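Long-range contacts in CCR4-not transcription complex subunit 1 (Chaetomium thermophilum var. thermophilum DSM 1495, PDB 6H3Z), which probably serves, through this MIF4G-like helical-repeat domain of NOT1, as an adaptor in the scaffold of the CCR4-NOT complex, the major cytoplasmic mRNA deadenylase: residues Ser90-Phe94 / Leu128-Gln132; Trp154-Met159 / Asp195-Ser199. Numbering follows the deposited sequence.

Contact 1: Ser90-Phe94 / Leu128-Gln132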
loop_
_atom_site.group_PDB
_atom_site.type_symbol
_atom_site.label_atom_id
_atom_site.label_comp_id
_atom_site.label_asym_id
_atom_site.label_seq_id
_atom_site.Cartn_x
_atom_site.Cartn_y
_atom_site.Cartn_z
ATOM N N SER A 90 -3.673 8.123 1.613
ATOM C CA SER A 90 -3.084 7.238 2.614
ATOM C C SER A 90 -4.203 6.563 3.411
ATOM O O SER A 90 -4.260 5.330 3.453
ATOM C CB SER A 90 -2.164 8.027 3.538
ATOM O OG SER A 90 -1.116 8.620 2.794
ATOM N N GLN A 91 -5.148 7.369 3.939
ATOM C CA GLN A 91 -6.290 6.874 4.685
ATOM C C GLN A 91 -7.120 5.860 3.886
ATOM O O GLN A 91 -7.601 4.879 4.454
ATOM C CB GLN A 91 -7.138 8.036 5.231
ATOM C CG GLN A 91 -6.563 8.725 6.497
ATOM C CD GLN A 91 -5.900 7.817 7.550
ATOM O OE1 GLN A 91 -6.456 6.780 7.992
ATOM N NE2 GLN A 91 -4.704 8.219 8.011
ATOM N N LEU A 92 -7.224 6.057 2.558
ATOM C CA LEU A 92 -7.957 5.152 1.666
ATOM C C LEU A 92 -7.214 3.828 1.521
ATOM O O LEU A 92 -7.842 2.774 1.583
ATOM C CB LEU A 92 -8.229 5.806 0.290
ATOM C CG LEU A 92 -9.224 5.100 -0.621
ATOM C CD1 LEU A 92 -10.456 4.699 0.119
ATOM C CD2 LEU A 92 -9.591 5.958 -1.792
ATOM N N LEU A 93 -5.878 3.887 1.358
ATOM C CA LEU A 93 -5.019 2.712 1.204
ATOM C C LEU A 93 -5.091 1.833 2.432
ATOM O O LEU A 93 -5.179 0.616 2.292
ATOM C CB LEU A 93 -3.564 3.115 0.877
ATOM C CG LEU A 93 -3.321 3.660 -0.547
ATOM C CD1 LEU A 93 -1.994 4.361 -0.645
ATOM C CD2 LEU A 93 -3.400 2.562 -1.592
ATOM N N PHE A 94 -5.171 2.464 3.633
ATOM C CA PHE A 94 -5.293 1.803 4.939
ATOM C C PHE A 94 -6.642 1.129 5.103
ATOM O O PHE A 94 -6.791 0.245 5.946
ATOM C CB PHE A 94 -4.983 2.759 6.107
ATOM C CG PHE A 94 -3.628 3.441 6.064
ATOM C CD1 PHE A 94 -2.510 2.786 5.537
ATOM C CD2 PHE A 94 -3.458 4.725 6.589
ATOM C CE1 PHE A 94 -1.266 3.412 5.503
ATOM C CE2 PHE A 94 -2.210 5.350 6.548
ATOM C CZ PHE A 94 -1.130 4.690 5.994
ATOM N N LEU A 128 4.370 8.745 8.220
ATOM C CA LEU A 128 2.979 8.399 8.502
ATOM C C LEU A 128 2.744 6.903 8.255
ATOM O O LEU A 128 2.087 6.251 9.069
ATOM C CB LEU A 128 2.031 9.248 7.638
ATOM C CG LEU A 128 0.580 8.794 7.539
ATOM C CD1 LEU A 128 -0.190 9.173 8.768
ATOM C CD2 LEU A 128 -0.083 9.365 6.312
ATOM N N PHE A 129 3.286 6.364 7.140
ATOM C CA PHE A 129 3.167 4.945 6.794
ATOM C C PHE A 129 3.873 4.072 7.828
ATOM O O PHE A 129 3.276 3.120 8.350
ATOM C CB PHE A 129 3.680 4.680 5.366
ATOM C CG PHE A 129 2.609 4.852 4.321
ATOM C CD1 PHE A 129 2.099 6.116 4.023
ATOM C CD2 PHE A 129 2.070 3.750 3.670
ATOM C CE1 PHE A 129 1.079 6.273 3.088
ATOM C CE2 PHE A 129 1.055 3.909 2.720
ATOM C CZ PHE A 129 0.562 5.170 2.442
ATOM N N HIS A 130 5.103 4.477 8.204
ATOM C CA HIS A 130 5.961 3.791 9.171
ATOM C C HIS A 130 5.510 3.943 10.629
ATOM O O HIS A 130 6.152 3.382 11.518
ATOM C CB HIS A 130 7.434 4.225 8.989
ATOM C CG HIS A 130 8.071 3.713 7.722
ATOM N ND1 HIS A 130 9.397 3.323 7.697
ATOM C CD2 HIS A 130 7.541 3.531 6.485
ATOM C CE1 HIS A 130 9.638 2.930 6.452
ATOM N NE2 HIS A 130 8.555 3.038 5.685
ATOM N N GLN A 131 4.396 4.667 10.862
ATOM C CA GLN A 131 3.764 4.927 12.163
ATOM C C GLN A 131 2.495 4.086 12.320
ATOM O O GLN A 131 1.898 4.060 13.395
ATOM C CB GLN A 131 3.353 6.406 12.251
ATOM C CG GLN A 131 4.320 7.323 12.982
ATOM C CD GLN A 131 3.942 8.782 12.796
ATOM O OE1 GLN A 131 4.735 9.587 12.292
ATOM N NE2 GLN A 131 2.723 9.163 13.188
ATOM N N GLN A 132 2.030 3.469 11.238
ATOM C CA GLN A 132 0.812 2.660 11.246
ATOM C C GLN A 132 1.039 1.281 11.828
ATOM O O GLN A 132 2.068 0.667 11.524
ATOM C CB GLN A 132 0.286 2.463 9.821
ATOM C CG GLN A 132 -0.132 3.722 9.108
ATOM C CD GLN A 132 -0.972 4.640 9.951
ATOM O OE1 GLN A 132 -0.559 5.759 10.209
ATOM N NE2 GLN A 132 -2.141 4.180 10.415
#

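Contact 2: Trp154-Met159 / Asp195-Ser199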
loop_
_atom_site.group_PDB
_atom_site.type_symbol
_atom_site.label_atom_id
_atom_site.label_comp_id
_atom_site.label_asym_id
_atom_site.label_seq_id
_atom_site.Cartn_x
_atom_site.Cartn_y
_atom_site.Cartn_z
ATOM N N TRP A 154 9.258 -3.310 6.993
ATOM C CA TRP A 154 9.339 -4.759 7.154
ATOM C C TRP A 154 9.412 -5.207 8.600
ATOM O O TRP A 154 8.896 -6.285 8.876
ATOM C CB TRP A 154 10.446 -5.378 6.320
ATOM C CG TRP A 154 10.301 -5.138 4.847
ATOM C CD1 TRP A 154 11.195 -4.505 4.040
ATOM C CD2 TRP A 154 9.184 -5.495 4.008
ATOM N NE1 TRP A 154 10.731 -4.479 2.744
ATOM C CE2 TRP A 154 9.495 -5.067 2.695
ATOM C CE3 TRP A 154 7.949 -6.136 4.235
ATOM C CZ2 TRP A 154 8.619 -5.253 1.613
ATOM C CZ3 TRP A 154 7.091 -6.332 3.157
ATOM C CH2 TRP A 154 7.429 -5.888 1.867
ATOM N N LYS A 155 9.946 -4.373 9.541
ATOM C CA LYS A 155 9.923 -4.751 10.965
ATOM C C LYS A 155 8.457 -4.805 11.468
ATOM O O LYS A 155 8.057 -5.816 12.053
ATOM C CB LYS A 155 10.815 -3.858 11.862
ATOM C CG LYS A 155 10.727 -4.289 13.339
ATOM C CD LYS A 155 11.645 -3.567 14.334
ATOM C CE LYS A 155 11.220 -3.734 15.806
ATOM N NZ LYS A 155 11.378 -5.127 16.364
ATOM N N ASN A 156 7.657 -3.747 11.177
ATOM C CA ASN A 156 6.247 -3.649 11.566
ATOM C C ASN A 156 5.447 -4.771 10.944
ATOM O O ASN A 156 4.698 -5.436 11.664
ATOM C CB ASN A 156 5.645 -2.303 11.162
ATOM C CG ASN A 156 6.021 -1.127 12.016
ATOM O OD1 ASN A 156 6.882 -1.197 12.904
ATOM N ND2 ASN A 156 5.375 -0.006 11.743
ATOM N N ILE A 157 5.608 -4.987 9.615
ATOM C CA ILE A 157 4.919 -6.045 8.870
ATOM C C ILE A 157 5.287 -7.414 9.470
ATOM O O ILE A 157 4.382 -8.225 9.709
ATOM C CB ILE A 157 5.196 -5.937 7.328
ATOM C CG1 ILE A 157 4.420 -4.764 6.708
ATOM C CG2 ILE A 157 4.889 -7.230 6.577
ATOM C CD1 ILE A 157 4.908 -4.302 5.371
ATOM N N ASP A 158 6.612 -7.647 9.743
ATOM C CA ASP A 158 7.130 -8.897 10.320
ATOM C C ASP A 158 6.493 -9.175 11.655
ATOM O O ASP A 158 5.990 -10.276 11.860
ATOM C CB ASP A 158 8.660 -8.877 10.472
ATOM C CG ASP A 158 9.265 -10.154 11.040
ATOM O OD1 ASP A 158 8.719 -11.234 10.779
ATOM O OD2 ASP A 158 10.348 -10.078 11.650
ATOM N N MET A 159 6.489 -8.171 12.544
ATOM C CA MET A 159 5.910 -8.261 13.880
ATOM C C MET A 159 4.413 -8.602 13.866
ATOM O O MET A 159 3.941 -9.351 14.726
ATOM C CB MET A 159 6.178 -6.966 14.652
ATOM C CG MET A 159 7.605 -6.822 15.123
ATOM S SD MET A 159 8.247 -8.243 16.070
ATOM C CE MET A 159 7.267 -8.123 17.596
ATOM N N ASP A 195 14.570 -9.957 7.197
ATOM C CA ASP A 195 13.595 -8.899 7.520
ATOM C C ASP A 195 12.367 -9.540 8.132
ATOM O O ASP A 195 11.564 -8.836 8.746
ATOM C CB ASP A 195 13.203 -8.057 6.275
ATOM C CG ASP A 195 14.277 -7.102 5.755
ATOM O OD1 ASP A 195 14.982 -6.472 6.592
ATOM O OD2 ASP A 195 14.369 -6.928 4.516
ATOM N N PHE A 196 12.270 -10.893 8.025
ATOM C CA PHE A 196 11.142 -11.672 8.519
ATOM C C PHE A 196 11.500 -12.740 9.582
ATOM O O PHE A 196 10.775 -13.730 9.683
ATOM C CB PHE A 196 10.376 -12.294 7.336
ATOM C CG PHE A 196 10.000 -11.313 6.241
ATOM C CD1 PHE A 196 9.031 -10.339 6.455
ATOM C CD2 PHE A 196 10.616 -11.368 4.992
ATOM C CE1 PHE A 196 8.697 -9.430 5.449
ATOM C CE2 PHE A 196 10.262 -10.471 3.977
ATOM C CZ PHE A 196 9.311 -9.503 4.218
ATOM N N VAL A 197 12.541 -12.509 10.423
ATOM C CA VAL A 197 12.958 -13.466 11.469
ATOM C C VAL A 197 11.804 -13.891 12.315
ATOM O O VAL A 197 11.639 -15.078 12.560
ATOM C CB VAL A 197 14.036 -12.982 12.486
ATOM C CG1 VAL A 197 14.987 -14.103 12.856
ATOM C CG2 VAL A 197 14.760 -11.728 12.064
ATOM N N ARG A 198 11.097 -12.904 12.880
ATOM C CA ARG A 198 10.042 -13.138 13.850
ATOM C C ARG A 198 8.896 -13.964 13.300
ATOM O O ARG A 198 8.402 -14.844 14.015
ATOM C CB ARG A 198 9.566 -11.811 14.460
ATOM C CG ARG A 198 10.681 -11.021 15.171
ATOM C CD ARG A 198 11.340 -11.776 16.324
ATOM N NE ARG A 198 10.421 -11.946 17.445
ATOM C CZ ARG A 198 10.330 -11.105 18.463
ATOM N NH1 ARG A 198 11.118 -10.038 18.522
ATOM N NH2 ARG A 198 9.451 -11.318 19.427
ATOM N N SER A 199 8.491 -13.712 12.027
ATOM C CA SER A 199 7.437 -14.462 11.346
ATOM C C SER A 199 7.903 -15.892 11.119
ATOM O O SER A 199 7.182 -16.832 11.449
ATOM C CB SER A 199 7.118 -13.819 10.015
ATOM O OG SER A 199 6.554 -12.544 10.246
#

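Contact 1: Ser90-Phe94 / Leu128-Gln132
Phe94 and Phe129 show how two aromatic rings can join helices 80-93 and 118-129, which helix 100-116 separates in the chain, in a helical-repeat domain. Phe94, in the segment Ser90-Phe94, buries more surface here than any other residue. It turns its edge toward the face of Phe129, from the last turn of helix 118-129, with ring centroids 4.8 Å apart and planes inclined at 57°. The rim of the Phe129 ring meets the helix itself: its CE1 lies 3.2 Å from Ser90 OG, a hydroxyl already hydrogen-bonded to the carbonyl of Leu86, and its CZ lies 4.1 Å from Leu93 CD1. From the last helical residue, a type I turn from Phe129 to Gln132 redirects the chain, so that Gln132 CG sits over a face of Phe94, 3.8 Å from its centroid, as a CH-pi contact. Leu146 of helix 140-146 extends the apolar packing around Phe129. Attraction here is thus largely dispersive and aromatic, so it probably relies on close fit rather than directed polar bonds.

Contact 2: Trp154-Met159 / Asp195-Ser199
This is a helix-to-helix contact in the C-terminal half of the domain, in which a carboxylate from the N-terminal part of helix 154-166 hydrogen-bonds backbone amides at the start of helix 197-209. The CA-to-CB bond of Asp158 is directed toward the partner segment, and the residue buries more surface than any other in the contact. Its OD2 accepts a hydrogen bond from Arg198 N at 3.2 Å, while its OD1 accepts two, from Ser199 N at 2.8 Å and Ser199 OG at 2.6 Å. Phe196 occupies the N-cap position, where its side chain offers no acceptor; an aspartate distant in sequence accepts from these first-turn amides, consistent with its standing in, in a domain built, as in MIF4G and ARM/HEAT folds, from stacked antiparallel helices. Phe196 instead turns its ring edge toward the face of Trp154 in an offset edge-to-face pair, six-membered ring to phenyl centroid 5.4 Å, with Leu179 of helix 172-183 also touching the phenylalanine. At the outer margin, Met159 SD lies over one face of the Arg198 guanidinium and 3.8 Å from Arg198 CG.

Taken together, the two contacts illustrate how chemistry follows position in a helical-repeat solenoid. The centre of contact 1 lies about 8 Å from the centre of the chain, and the contact is buried; that of contact 2 lies about 16 Å out, and the contact is only partly buried, with exposed residues at its margin. They engage separate helix pairs, one closing before the other opens, yet both pack against helix 140-146, contact 1 through Leu93 and Phe129, contact 2 through Trp154 and Ile157. Each contains an edge-to-face aromatic pair. Whereas contact 1 joins its segments through side chains, contact 2 adds a buried carboxylate that answers backbone amides at a helix start. Asn156 ND2 packs 3.4 Å from Gln132 O, bringing the two sites into direct touch.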